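Local coordinates for meta cleavage compound hydrolase (Janthinobacterium, PDB 1J1I), which hydrolyses a carbon-carbon bond of the ring meta-cleavage product in bacterial carbazole degradation, very probably releasing anthranilate, at residues Arg93-Phe98 against Gly117-Gly122; Phe98-Asn103 against Ser128-Ala133. All coordinates share one frame; numbering follows the deposited sequence.

Interaction 1 of 2, residues Arg93-Phe98 against Gly117-Gly122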
ATOM      1  N   ARG A  93       5.020 -23.594  16.331  1.00 23.57           N
ATOM      2  CA  ARG A  93       5.769 -23.799  17.566  1.00 20.45           C
ATOM      3  C   ARG A  93       7.248 -23.529  17.328  1.00 20.64           C
ATOM      4  O   ARG A  93       7.921 -22.921  18.164  1.00 17.64           O
ATOM      5  CB  ARG A  93       5.603 -25.234  18.072  1.00 27.64           C
ATOM      6  CG  ARG A  93       6.321 -25.499  19.394  1.00 35.14           C
ATOM      7  CD  ARG A  93       6.530 -26.988  19.621  1.00 47.64           C
ATOM      8  NE  ARG A  93       5.285 -27.743  19.515  1.00 47.77           N
ATOM      9  CZ  ARG A  93       5.211 -29.071  19.551  1.00 54.50           C
ATOM     10  NH1 ARG A  93       4.033 -29.673  19.446  1.00 52.32           N
ATOM     11  NH2 ARG A  93       6.314 -29.797  19.689  1.00 48.57           N
ATOM     12  N   HIS A  94       7.753 -23.982  16.183  1.00 21.10           N
ATOM     13  CA  HIS A  94       9.158 -23.775  15.863  1.00 21.98           C
ATOM     14  C   HIS A  94       9.499 -22.290  15.813  1.00 22.32           C
ATOM     15  O   HIS A  94      10.492 -21.859  16.397  1.00 19.13           O
ATOM     16  CB  HIS A  94       9.526 -24.425  14.523  1.00 19.82           C
ATOM     17  CG  HIS A  94      10.901 -24.069  14.048  1.00 19.65           C
ATOM     18  ND1 HIS A  94      11.128 -23.316  12.918  1.00 18.82           N
ATOM     19  CD2 HIS A  94      12.123 -24.334  14.573  1.00 17.80           C
ATOM     20  CE1 HIS A  94      12.426 -23.132  12.764  1.00 20.54           C
ATOM     21  NE2 HIS A  94      13.054 -23.741  13.757  1.00 22.30           N
ATOM     22  N   LEU A  95       8.681 -21.510  15.111  1.00 23.74           N
ATOM     23  CA  LEU A  95       8.922 -20.077  15.006  1.00 18.93           C
ATOM     24  C   LEU A  95       8.877 -19.456  16.401  1.00 17.29           C
ATOM     25  O   LEU A  95       9.680 -18.580  16.729  1.00 16.52           O
ATOM     26  CB  LEU A  95       7.885 -19.428  14.084  1.00 18.24           C
ATOM     27  CG  LEU A  95       7.920 -17.902  13.941  1.00 18.00           C
ATOM     28  CD1 LEU A  95       9.319 -17.454  13.526  1.00 18.77           C
ATOM     29  CD2 LEU A  95       6.890 -17.461  12.894  1.00 19.01           C
ATOM     30  N   HIS A  96       7.941 -19.918  17.222  1.00 19.42           N
ATOM     31  CA  HIS A  96       7.821 -19.428  18.592  1.00 18.33           C
ATOM     32  C   HIS A  96       9.121 -19.695  19.351  1.00 18.73           C
ATOM     33  O   HIS A  96       9.656 -18.805  20.017  1.00 19.44           O
ATOM     34  CB  HIS A  96       6.643 -20.122  19.296  1.00 19.82           C
ATOM     35  CG  HIS A  96       6.700 -20.056  20.795  1.00 23.84           C
ATOM     36  ND1 HIS A  96       7.499 -20.892  21.545  1.00 24.07           N
ATOM     37  CD2 HIS A  96       6.054 -19.259  21.680  1.00 24.69           C
ATOM     38  CE1 HIS A  96       7.338 -20.617  22.829  1.00 26.23           C
ATOM     39  NE2 HIS A  96       6.468 -19.630  22.938  1.00 25.33           N
ATOM     40  N   ASP A  97       9.626 -20.919  19.236  1.00 18.10           N
ATOM     41  CA  ASP A  97      10.854 -21.315  19.914  1.00 20.48           C
ATOM     42  C   ASP A  97      12.069 -20.544  19.391  1.00 22.29           C
ATOM     43  O   ASP A  97      12.949 -20.164  20.165  1.00 20.81           O
ATOM     44  CB  ASP A  97      11.079 -22.833  19.776  1.00 19.31           C
ATOM     45  CG  ASP A  97       9.989 -23.660  20.463  1.00 21.76           C
ATOM     46  OD1 ASP A  97       9.216 -23.103  21.265  1.00 19.83           O
ATOM     47  OD2 ASP A  97       9.908 -24.880  20.213  1.00 20.89           O
ATOM     48  N   PHE A  98      12.116 -20.302  18.083  1.00 20.23           N
ATOM     49  CA  PHE A  98      13.225 -19.555  17.498  1.00 19.54           C
ATOM     50  C   PHE A  98      13.247 -18.141  18.070  1.00 19.73           C
ATOM     51  O   PHE A  98      14.291 -17.646  18.483  1.00 21.13           O
ATOM     52  CB  PHE A  98      13.091 -19.490  15.975  1.00 20.51           C
ATOM     53  CG  PHE A  98      14.128 -18.622  15.309  1.00 19.36           C
ATOM     54  CD1 PHE A  98      13.804 -17.341  14.875  1.00 19.63           C
ATOM     55  CD2 PHE A  98      15.428 -19.088  15.115  1.00 17.81           C
ATOM     56  CE1 PHE A  98      14.755 -16.526  14.253  1.00 22.88           C
ATOM     57  CE2 PHE A  98      16.393 -18.285  14.497  1.00 22.07           C
ATOM     58  CZ  PHE A  98      16.054 -16.997  14.062  1.00 19.93           C
ATOM     59  N   GLY A 117       4.098 -16.916   5.595  1.00 21.73           N
ATOM     60  CA  GLY A 117       3.107 -15.955   6.044  1.00 22.29           C
ATOM     61  C   GLY A 117       2.092 -16.623   6.955  1.00 18.92           C
ATOM     62  O   GLY A 117       1.724 -16.079   7.996  1.00 16.21           O
ATOM     63  N   ALA A 118       1.651 -17.819   6.575  1.00 19.79           N
ATOM     64  CA  ALA A 118       0.684 -18.556   7.393  1.00 19.96           C
ATOM     65  C   ALA A 118       1.283 -18.848   8.769  1.00 17.59           C
ATOM     66  O   ALA A 118       0.591 -18.801   9.792  1.00 18.11           O
ATOM     67  CB  ALA A 118       0.303 -19.865   6.705  1.00 20.69           C
ATOM     68  N   THR A 119       2.581 -19.141   8.794  1.00 17.27           N
ATOM     69  CA  THR A 119       3.252 -19.453  10.047  1.00 20.74           C
ATOM     70  C   THR A 119       3.402 -18.204  10.921  1.00 20.35           C
ATOM     71  O   THR A 119       3.240 -18.273  12.138  1.00 17.01           O
ATOM     72  CB  THR A 119       4.625 -20.120   9.780  1.00 20.18           C
ATOM     73  OG1 THR A 119       4.427 -21.313   9.005  1.00 21.98           O
ATOM     74  CG2 THR A 119       5.302 -20.506  11.094  1.00 18.94           C
ATOM     75  N   GLY A 120       3.699 -17.067  10.299  1.00 18.40           N
ATOM     76  CA  GLY A 120       3.818 -15.827  11.047  1.00 19.59           C
ATOM     77  C   GLY A 120       2.453 -15.449  11.606  1.00 19.29           C
ATOM     78  O   GLY A 120       2.329 -14.953  12.737  1.00 16.14           O
ATOM     79  N   LEU A 121       1.419 -15.695  10.808  1.00 19.12           N
ATOM     80  CA  LEU A 121       0.049 -15.397  11.207  1.00 16.63           C
ATOM     81  C   LEU A 121      -0.313 -16.251  12.420  1.00 20.10           C
ATOM     82  O   LEU A 121      -0.908 -15.761  13.381  1.00 18.42           O
ATOM     83  CB  LEU A 121      -0.913 -15.682  10.041  1.00 15.57           C
ATOM     84  CG  LEU A 121      -2.355 -15.160  10.152  1.00 18.88           C
ATOM     85  CD1 LEU A 121      -3.017 -15.181   8.781  1.00 19.66           C
ATOM     86  CD2 LEU A 121      -3.153 -15.998  11.143  1.00 19.93           C
ATOM     87  N   GLY A 122       0.060 -17.526  12.375  1.00 19.77           N
ATOM     88  CA  GLY A 122      -0.224 -18.422  13.482  1.00 19.46           C
ATOM     89  C   GLY A 122       0.403 -17.941  14.780  1.00 19.18           C
ATOM     90  O   GLY A 122      -0.244 -17.938  15.833  1.00 19.73           O
TER
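L95 reaches across from helix 88-101 to T119 and G120 on helix 114-126, the helix that begins at the probable nucleophile elbow of this alpha/beta hydrolase. One leucine branch does most of the work. L95 CB points toward helix 114-126, and with CG anti to the backbone N (chi1 175°) the branch continues to T119, where L95 CD2 comes to rest 3.9 Å from T119 CG2. The same methyl lies 3.8 Å from T119 O and 3.9 Å from G120 CA, so it presses on bare helix backbone; the glycine CA offers its own surface to the methyl. T119 divides its two branches by polarity. The methyl CG2 faces the leucine, approaching L95 CB as well at 4.1 Å, while OG1 turns back to hydrogen-bond M115 O in its own helix and also Q88 NE2.

This buried patch is small, and the closest CA atoms, those of L95 and T119, are 7.6 Å apart. Towards solvent the helix 88-101 becomes polar: H96 ND1 donates 2.8 Å to D97 OD1, almost in the plane of the imidazole, a bond within one helix that does not span the contact. R93 is exposed and directed away. On the sheet side L95 and H94 rest on M71 of strand 67-71, T119 touches M73 in the loop beyond it, and F98 packs against strands 17-23 and 26-33.

Interaction 2 of 2, residues Phe98-Asn103 against Ser128-Ala133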
ATOM      1  N   PHE A  98      12.116 -20.302  18.083  1.00 20.23           N
ATOM      2  CA  PHE A  98      13.225 -19.555  17.498  1.00 19.54           C
ATOM      3  C   PHE A  98      13.247 -18.141  18.070  1.00 19.73           C
ATOM      4  O   PHE A  98      14.291 -17.646  18.483  1.00 21.13           O
ATOM      5  CB  PHE A  98      13.091 -19.490  15.975  1.00 20.51           C
ATOM      6  CG  PHE A  98      14.128 -18.622  15.309  1.00 19.36           C
ATOM      7  CD1 PHE A  98      13.804 -17.341  14.875  1.00 19.63           C
ATOM      8  CD2 PHE A  98      15.428 -19.088  15.115  1.00 17.81           C
ATOM      9  CE1 PHE A  98      14.755 -16.526  14.253  1.00 22.88           C
ATOM     10  CE2 PHE A  98      16.393 -18.285  14.497  1.00 22.07           C
ATOM     11  CZ  PHE A  98      16.054 -16.997  14.062  1.00 19.93           C
ATOM     12  N   ILE A  99      12.087 -17.494  18.090  1.00 20.27           N
ATOM     13  CA  ILE A  99      11.997 -16.144  18.628  1.00 19.59           C
ATOM     14  C   ILE A  99      12.504 -16.108  20.070  1.00 21.93           C
ATOM     15  O   ILE A  99      13.335 -15.269  20.421  1.00 20.67           O
ATOM     16  CB  ILE A  99      10.544 -15.621  18.551  1.00 19.64           C
ATOM     17  CG1 ILE A  99      10.174 -15.376  17.081  1.00 18.95           C
ATOM     18  CG2 ILE A  99      10.398 -14.332  19.340  1.00 22.52           C
ATOM     19  CD1 ILE A  99       8.716 -15.061  16.854  1.00 21.18           C
ATOM     20  N   LYS A 100      12.019 -17.031  20.896  1.00 21.70           N
ATOM     21  CA  LYS A 100      12.435 -17.098  22.296  1.00 20.87           C
ATOM     22  C   LYS A 100      13.937 -17.373  22.427  1.00 21.80           C
ATOM     23  O   LYS A 100      14.612 -16.775  23.262  1.00 20.41           O
ATOM     24  CB  LYS A 100      11.659 -18.200  23.025  1.00 19.88           C
ATOM     25  CG  LYS A 100      10.149 -18.033  22.988  1.00 29.68           C
ATOM     26  CD  LYS A 100       9.710 -16.743  23.655  1.00 35.31           C
ATOM     27  CE  LYS A 100       9.981 -16.766  25.148  1.00 44.13           C
ATOM     28  NZ  LYS A 100       9.274 -17.889  25.817  1.00 47.53           N
ATOM     29  N   ALA A 101      14.449 -18.283  21.601  1.00 21.77           N
ATOM     30  CA  ALA A 101      15.864 -18.645  21.629  1.00 22.04           C
ATOM     31  C   ALA A 101      16.778 -17.502  21.190  1.00 26.29           C
ATOM     32  O   ALA A 101      17.947 -17.445  21.586  1.00 21.60           O
ATOM     33  CB  ALA A 101      16.104 -19.872  20.752  1.00 20.82           C
ATOM     34  N   MET A 102      16.258 -16.605  20.356  1.00 21.67           N
ATOM     35  CA  MET A 102      17.050 -15.471  19.895  1.00 24.43           C
ATOM     36  C   MET A 102      17.194 -14.435  21.009  1.00 23.24           C
ATOM     37  O   MET A 102      16.451 -14.450  21.989  1.00 24.73           O
ATOM     38  CB  MET A 102      16.411 -14.835  18.655  1.00 20.36           C
ATOM     39  CG  MET A 102      16.624 -15.639  17.374  1.00 23.86           C
ATOM     40  SD  MET A 102      18.382 -15.878  16.982  1.00 24.79           S
ATOM     41  CE  MET A 102      18.801 -14.262  16.342  1.00 26.07           C
ATOM     42  N   ASN A 103      18.166 -13.545  20.862  1.00 27.28           N
ATOM     43  CA  ASN A 103      18.402 -12.524  21.871  1.00 37.26           C
ATOM     44  C   ASN A 103      17.666 -11.228  21.555  1.00 38.49           C
ATOM     45  O   ASN A 103      18.264 -10.258  21.080  1.00 38.89           O
ATOM     46  CB  ASN A 103      19.913 -12.278  22.022  1.00 38.83           C
ATOM     47  CG  ASN A 103      20.587 -11.877  20.717  1.00 40.59           C
ATOM     48  OD1 ASN A 103      20.264 -12.399  19.645  1.00 32.44           O
ATOM     49  ND2 ASN A 103      21.549 -10.959  20.807  1.00 34.86           N
ATOM     50  N   SER A 128       0.982 -13.592  20.419  1.00 20.88           N
ATOM     51  CA  SER A 128       1.095 -12.188  20.041  1.00 24.74           C
ATOM     52  C   SER A 128       1.930 -11.315  20.969  1.00 24.31           C
ATOM     53  O   SER A 128       2.368 -10.242  20.566  1.00 22.70           O
ATOM     54  CB  SER A 128      -0.297 -11.567  19.865  1.00 23.80           C
ATOM     55  OG  SER A 128      -0.986 -11.472  21.096  1.00 25.87           O
ATOM     56  N   GLU A 129       2.157 -11.759  22.202  1.00 22.76           N
ATOM     57  CA  GLU A 129       2.961 -10.963  23.123  1.00 24.78           C
ATOM     58  C   GLU A 129       4.413 -10.863  22.639  1.00 26.04           C
ATOM     59  O   GLU A 129       5.189 -10.047  23.132  1.00 23.89           O
ATOM     60  CB  GLU A 129       2.910 -11.546  24.542  1.00 26.47           C
ATOM     61  CG  GLU A 129       3.650 -12.861  24.758  1.00 21.95           C
ATOM     62  CD  GLU A 129       2.892 -14.082  24.259  1.00 27.83           C
ATOM     63  OE1 GLU A 129       1.733 -13.941  23.809  1.00 21.10           O
ATOM     64  OE2 GLU A 129       3.463 -15.191  24.323  1.00 27.76           O
ATOM     65  N   LEU A 130       4.769 -11.694  21.667  1.00 20.74           N
ATOM     66  CA  LEU A 130       6.114 -11.696  21.103  1.00 20.00           C
ATOM     67  C   LEU A 130       6.179 -10.851  19.834  1.00 22.77           C
ATOM     68  O   LEU A 130       7.264 -10.499  19.370  1.00 22.38           O
ATOM     69  CB  LEU A 130       6.523 -13.118  20.716  1.00 22.86           C
ATOM     70  CG  LEU A 130       6.531 -14.221  21.770  1.00 25.03           C
ATOM     71  CD1 LEU A 130       6.848 -15.551  21.092  1.00 28.23           C
ATOM     72  CD2 LEU A 130       7.559 -13.890  22.843  1.00 25.95           C
ATOM     73  N   VAL A 131       5.015 -10.526  19.283  1.00 20.91           N
ATOM     74  CA  VAL A 131       4.945  -9.801  18.014  1.00 22.97           C
ATOM     75  C   VAL A 131       4.488  -8.350  18.054  1.00 23.03           C
ATOM     76  O   VAL A 131       3.505  -8.012  18.714  1.00 20.36           O
ATOM     77  CB  VAL A 131       4.023 -10.567  17.039  1.00 20.66           C
ATOM     78  CG1 VAL A 131       4.145 -10.000  15.628  1.00 17.92           C
ATOM     79  CG2 VAL A 131       4.376 -12.048  17.065  1.00 27.31           C
ATOM     80  N   ASN A 132       5.205  -7.511  17.305  1.00 23.09           N
ATOM     81  CA  ASN A 132       4.921  -6.082  17.197  1.00 26.04           C
ATOM     82  C   ASN A 132       4.144  -5.747  15.913  1.00 28.69           C
ATOM     83  O   ASN A 132       3.243  -4.911  15.926  1.00 27.36           O
ATOM     84  CB  ASN A 132       6.237  -5.300  17.201  1.00 39.18           C
ATOM     85  CG  ASN A 132       6.046  -3.842  16.851  1.00 56.94           C
ATOM     86  OD1 ASN A 132       5.431  -3.087  17.605  1.00 62.79           O
ATOM     87  ND2 ASN A 132       6.567  -3.438  15.695  1.00 62.80           N
ATOM     88  N   ALA A 133       4.511  -6.393  14.810  1.00 23.60           N
ATOM     89  CA  ALA A 133       3.866  -6.159  13.514  1.00 22.00           C
ATOM     90  C   ALA A 133       3.975  -7.403  12.648  1.00 18.92           C
ATOM     91  O   ALA A 133       4.894  -8.209  12.820  1.00 24.28           O
ATOM     92  CB  ALA A 133       4.516  -4.973  12.801  1.00 20.10           C
TER
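Between the last turn of helix 88-101 and the 3-10 turn 128-130 leading into strand 131-137, the nearest CA atoms, those of I99 and L130, are 7.8 Å apart. In the alpha/beta hydrolase fold this joins the end of one helix flanking the sheet to the entry of a central strand, and side chains alone bridge the gap. L130 uses both methyls: CD1 meets I99 CG2 at 4.1 Å, an oblique contact of branched aliphatic groups, and also touches K100, which CD2 meets too. I99 is buried and also touches V108 of the adjoining strand 108-113, as suits an apolar residue. V108 in turn shares backbone hydrogen bonding with L130, fastening the turn to the sheet.

K100 closes the outer margin with its hydrocarbon part. Bends at chi2, chi3 and chi4 fold its chain, which crosses L130 at about a right angle; lysine fits here because its methylenes can cover a leucine while its ammonium remains at the exposed surface. K100 NZ, 6.6 Å from E129 OE2, is too distant from that opposite charge for a salt bridge. The closest approach of all is K100 CD to L130 CD2, at 3.7 Å.

How the interactions relate
Both contacts use helix 88-101, one turn after the other, with F98 common to the two ranges. Interaction 1 is the inner one, wholly buried, and joins the helix to 114-126, nearer S114, the probable nucleophile; interaction 2 lies further from the centre of the chain, partly open to solvent, at the turn that follows that helix. Each is apolar, yet they differ in make-up: a methyl against helix backbone and glycine inside, a buried isoleucine and the aliphatic part of an exposed lysine against one leucine outside. They meet where H96 CD2 lies 3.8 Å from L130 CD1, so helix 88-101 packs along consecutive elements, first the helix 114-126, then the approach to strand 131-137.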